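Local atomic coordinates of KLLA0C04147p (Kluyveromyces lactis, PDB entry 5H2A), a protein that probably binds and transfers sterols as an OSBP-family protein, this chain being its ankyrin-repeat domain. Residues Q162-R167 against R212-H217. Residues are numbered along the deposited sequence; the frame is centred on the assembly and turned at random.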
ATOM      1  N   GLN A 162     -12.228   8.841 -11.621  1.00 26.13           N
ATOM      2  CA  GLN A 162     -13.577   8.310 -11.789  1.00 23.48           C
ATOM      3  C   GLN A 162     -14.359   8.325 -10.476  1.00 22.00           C
ATOM      4  O   GLN A 162     -15.559   8.640 -10.453  1.00 22.83           O
ATOM      5  CB  GLN A 162     -13.498   6.886 -12.351  1.00 26.61           C
ATOM      6  CG  GLN A 162     -14.843   6.352 -12.836  1.00 39.33           C
ATOM      7  CD  GLN A 162     -15.462   7.237 -13.913  1.00 59.17           C
ATOM      8  OE1 GLN A 162     -14.791   7.629 -14.872  1.00 66.63           O
ATOM      9  NE2 GLN A 162     -16.743   7.565 -13.753  1.00 62.28           N
ATOM     10  N   ALA A 163     -13.714   7.952  -9.374  1.00 20.78           N
ATOM     11  CA  ALA A 163     -14.394   7.988  -8.087  1.00 19.04           C
ATOM     12  C   ALA A 163     -14.809   9.406  -7.720  1.00 22.16           C
ATOM     13  O   ALA A 163     -15.894   9.605  -7.161  1.00 23.17           O
ATOM     14  CB  ALA A 163     -13.505   7.392  -6.986  1.00 19.80           C
ATOM     15  N   PHE A 164     -13.963  10.408  -8.014  1.00 16.78           N
ATOM     16  CA  PHE A 164     -14.385  11.794  -7.805  1.00 19.00           C
ATOM     17  C   PHE A 164     -15.558  12.150  -8.718  1.00 17.82           C
ATOM     18  O   PHE A 164     -16.517  12.799  -8.280  1.00 19.27           O
ATOM     19  CB  PHE A 164     -13.224  12.769  -8.052  1.00 20.40           C
ATOM     20  CG  PHE A 164     -12.239  12.856  -6.901  1.00 18.58           C
ATOM     21  CD1 PHE A 164     -12.627  13.388  -5.686  1.00 20.28           C
ATOM     22  CD2 PHE A 164     -10.935  12.413  -7.053  1.00 22.36           C
ATOM     23  CE1 PHE A 164     -11.734  13.478  -4.627  1.00 21.78           C
ATOM     24  CE2 PHE A 164     -10.025  12.497  -6.002  1.00 21.01           C
ATOM     25  CZ  PHE A 164     -10.424  13.026  -4.788  1.00 18.08           C
ATOM     26  N   ASN A 165     -15.481  11.763 -10.000  1.00 20.94           N
ATOM     27  CA  ASN A 165     -16.584  12.053 -10.926  1.00 21.11           C
ATOM     28  C   ASN A 165     -17.895  11.459 -10.432  1.00 26.08           C
ATOM     29  O   ASN A 165     -18.959  12.056 -10.632  1.00 25.92           O
ATOM     30  CB  ASN A 165     -16.277  11.526 -12.334  1.00 18.92           C
ATOM     31  CG  ASN A 165     -15.172  12.296 -13.027  1.00 24.16           C
ATOM     32  OD1 ASN A 165     -14.809  13.387 -12.617  1.00 29.57           O
ATOM     33  ND2 ASN A 165     -14.660  11.737 -14.108  1.00 28.01           N
ATOM     34  N   ASN A 166     -17.841  10.306  -9.769  1.00 27.54           N
ATOM     35  CA  ASN A 166     -19.025   9.641  -9.227  1.00 29.14           C
ATOM     36  C   ASN A 166     -19.406  10.102  -7.827  1.00 25.69           C
ATOM     37  O   ASN A 166     -20.382   9.581  -7.269  1.00 25.26           O
ATOM     38  CB  ASN A 166     -18.807   8.122  -9.202  1.00 28.18           C
ATOM     39  CG  ASN A 166     -18.605   7.544 -10.583  1.00 33.36           C
ATOM     40  OD1 ASN A 166     -18.940   8.184 -11.581  1.00 31.86           O
ATOM     41  ND2 ASN A 166     -18.065   6.317 -10.652  1.00 29.52           N
ATOM     42  N   ARG A 167     -18.653  11.032  -7.228  1.00 21.54           N
ATOM     43  CA  ARG A 167     -18.856  11.428  -5.832  1.00 16.68           C
ATOM     44  C   ARG A 167     -18.955  10.210  -4.912  1.00 25.17           C
ATOM     45  O   ARG A 167     -19.773  10.161  -3.991  1.00 24.98           O
ATOM     46  CB  ARG A 167     -20.093  12.321  -5.683  1.00 23.89           C
ATOM     47  CG  ARG A 167     -20.070  13.573  -6.547  1.00 23.03           C
ATOM     48  CD  ARG A 167     -21.334  14.409  -6.316  1.00 19.45           C
ATOM     49  NE  ARG A 167     -21.259  15.083  -5.025  1.00 21.24           N
ATOM     50  CZ  ARG A 167     -22.053  14.839  -3.992  1.00 25.90           C
ATOM     51  NH1 ARG A 167     -23.026  13.946  -4.103  1.00 28.07           N
ATOM     52  NH2 ARG A 167     -21.891  15.519  -2.863  1.00 22.98           N
ATOM     53  N   ARG A 212     -14.635  17.919   2.255  1.00 19.91           N
ATOM     54  CA  ARG A 212     -14.244  17.336   3.540  1.00 21.31           C
ATOM     55  C   ARG A 212     -13.375  16.098   3.342  1.00 18.28           C
ATOM     56  O   ARG A 212     -12.356  15.927   4.027  1.00 20.52           O
ATOM     57  CB  ARG A 212     -15.488  16.988   4.361  1.00 33.73           C
ATOM     58  CG  ARG A 212     -15.321  17.260   5.851  1.00 50.43           C
ATOM     59  CD  ARG A 212     -16.448  16.656   6.685  1.00 49.45           C
ATOM     60  NE  ARG A 212     -17.765  17.201   6.372  1.00 48.65           N
ATOM     61  CZ  ARG A 212     -18.162  18.428   6.693  1.00 49.97           C
ATOM     62  NH1 ARG A 212     -17.336  19.256   7.321  1.00 51.82           N
ATOM     63  NH2 ARG A 212     -19.385  18.828   6.381  1.00 50.17           N
ATOM     64  N   TRP A 213     -13.769  15.223   2.419  1.00 17.89           N
ATOM     65  CA  TRP A 213     -12.996  14.018   2.140  1.00 20.74           C
ATOM     66  C   TRP A 213     -11.604  14.369   1.643  1.00 23.60           C
ATOM     67  O   TRP A 213     -10.598  13.799   2.104  1.00 19.71           O
ATOM     68  CB  TRP A 213     -13.732  13.137   1.116  1.00 21.60           C
ATOM     69  CG  TRP A 213     -13.071  11.795   1.031  1.00 22.78           C
ATOM     70  CD1 TRP A 213     -13.374  10.687   1.774  1.00 29.03           C
ATOM     71  CD2 TRP A 213     -11.934  11.444   0.229  1.00 23.22           C
ATOM     72  NE1 TRP A 213     -12.517   9.651   1.452  1.00 25.61           N
ATOM     73  CE2 TRP A 213     -11.621  10.091   0.512  1.00 27.76           C
ATOM     74  CE3 TRP A 213     -11.157  12.135  -0.713  1.00 23.28           C
ATOM     75  CZ2 TRP A 213     -10.569   9.421  -0.110  1.00 26.29           C
ATOM     76  CZ3 TRP A 213     -10.120  11.465  -1.335  1.00 20.92           C
ATOM     77  CH2 TRP A 213      -9.830  10.124  -1.026  1.00 22.12           C
ATOM     78  N   ILE A 214     -11.518  15.312   0.694  1.00 17.58           N
ATOM     79  CA  ILE A 214     -10.211  15.723   0.182  1.00 15.17           C
ATOM     80  C   ILE A 214      -9.343  16.264   1.315  1.00 19.73           C
ATOM     81  O   ILE A 214      -8.176  15.884   1.460  1.00 19.46           O
ATOM     82  CB  ILE A 214     -10.377  16.762  -0.943  1.00 17.70           C
ATOM     83  CG1 ILE A 214     -11.024  16.115  -2.171  1.00 17.02           C
ATOM     84  CG2 ILE A 214      -9.034  17.376  -1.316  1.00 15.89           C
ATOM     85  CD1 ILE A 214     -11.568  17.147  -3.170  1.00 17.91           C
ATOM     86  N   LEU A 215      -9.913  17.142   2.155  1.00 17.87           N
ATOM     87  CA  LEU A 215      -9.116  17.720   3.244  1.00 20.42           C
ATOM     88  C   LEU A 215      -8.729  16.674   4.286  1.00 25.81           C
ATOM     89  O   LEU A 215      -7.703  16.823   4.958  1.00 28.70           O
ATOM     90  CB  LEU A 215      -9.869  18.878   3.901  1.00 20.67           C
ATOM     91  CG  LEU A 215     -10.011  20.131   3.029  1.00 19.37           C
ATOM     92  CD1 LEU A 215     -10.939  21.163   3.678  1.00 23.59           C
ATOM     93  CD2 LEU A 215      -8.651  20.746   2.703  1.00 24.26           C
ATOM     94  N   ASP A 216      -9.517  15.610   4.434  1.00 24.43           N
ATOM     95  CA  ASP A 216      -9.135  14.536   5.348  1.00 28.11           C
ATOM     96  C   ASP A 216      -8.138  13.561   4.744  1.00 28.05           C
ATOM     97  O   ASP A 216      -7.689  12.652   5.450  1.00 25.73           O
ATOM     98  CB  ASP A 216     -10.367  13.767   5.817  1.00 27.66           C
ATOM     99  CG  ASP A 216     -11.242  14.585   6.736  1.00 39.24           C
ATOM    100  OD1 ASP A 216     -10.764  15.627   7.241  1.00 47.66           O
ATOM    101  OD2 ASP A 216     -12.406  14.188   6.958  1.00 41.29           O
ATOM    102  N   HIS A 217      -7.763  13.723   3.479  1.00 22.36           N
ATOM    103  CA  HIS A 217      -6.854  12.782   2.831  1.00 25.39           C
ATOM    104  C   HIS A 217      -5.719  13.500   2.126  1.00 26.97           C
ATOM    105  O   HIS A 217      -5.283  13.106   1.040  1.00 26.24           O
ATOM    106  CB  HIS A 217      -7.623  11.868   1.882  1.00 29.42           C
ATOM    107  CG  HIS A 217      -8.513  10.906   2.599  1.00 26.58           C
ATOM    108  ND1 HIS A 217      -9.772  11.250   3.049  1.00 27.75           N
ATOM    109  CD2 HIS A 217      -8.302   9.633   3.007  1.00 26.80           C
ATOM    110  CE1 HIS A 217     -10.311  10.217   3.672  1.00 34.29           C
ATOM    111  NE2 HIS A 217      -9.446   9.218   3.648  1.00 28.76           N
TER
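The rings of F164 and W213 meet obliquely, their planes at 78° and the centroid of the tryptophan six-membered ring 5.9 Å from that of F164. F164 brings its CZ to within 3.8 Å of W213 CZ3. One face of the indole carries H217, whose ND1 sits over the ring centre. The imidazole turns a face to the indole, W213 CE2 lying over it toward the rim. H217 ND1, in the imidazole plane, donates to W213 O at 2.8 Å. This bond helps to hold the imidazole's rotation. The indole NE1 is satisfied by N173 of helix 169-176.

I214 lies beside the tryptophan and packs mainly against CE1 of the phenyl, W213 mainly against CZ. I214 CG1 is 3.7 Å from F164 CE1, and its CD1 follows at 4.0 Å from the same CE1. W213 has CG anti to the backbone N (chi1 -169°), while I214 CG1 stands beside its backbone N (chi1 -68°). The CE1-CZ end of the phenyl rests against these two neighbouring side chains. With an alanine in place of F164, W213 and I214 would probably lose this contact with helix 139-165, and a gap would be likely to open there.

The contact is buried, apolar and without cross-segment hydrogen bonds. F164 also meets F160 edge-to-face. W213 also touches L172 and L176, and I214 touches V198, L199 and F202. The contact joins helix 139-165 to helix 208-215, as hydrophobic helix packing within the helical ankyrin-repeat domain of Osh1.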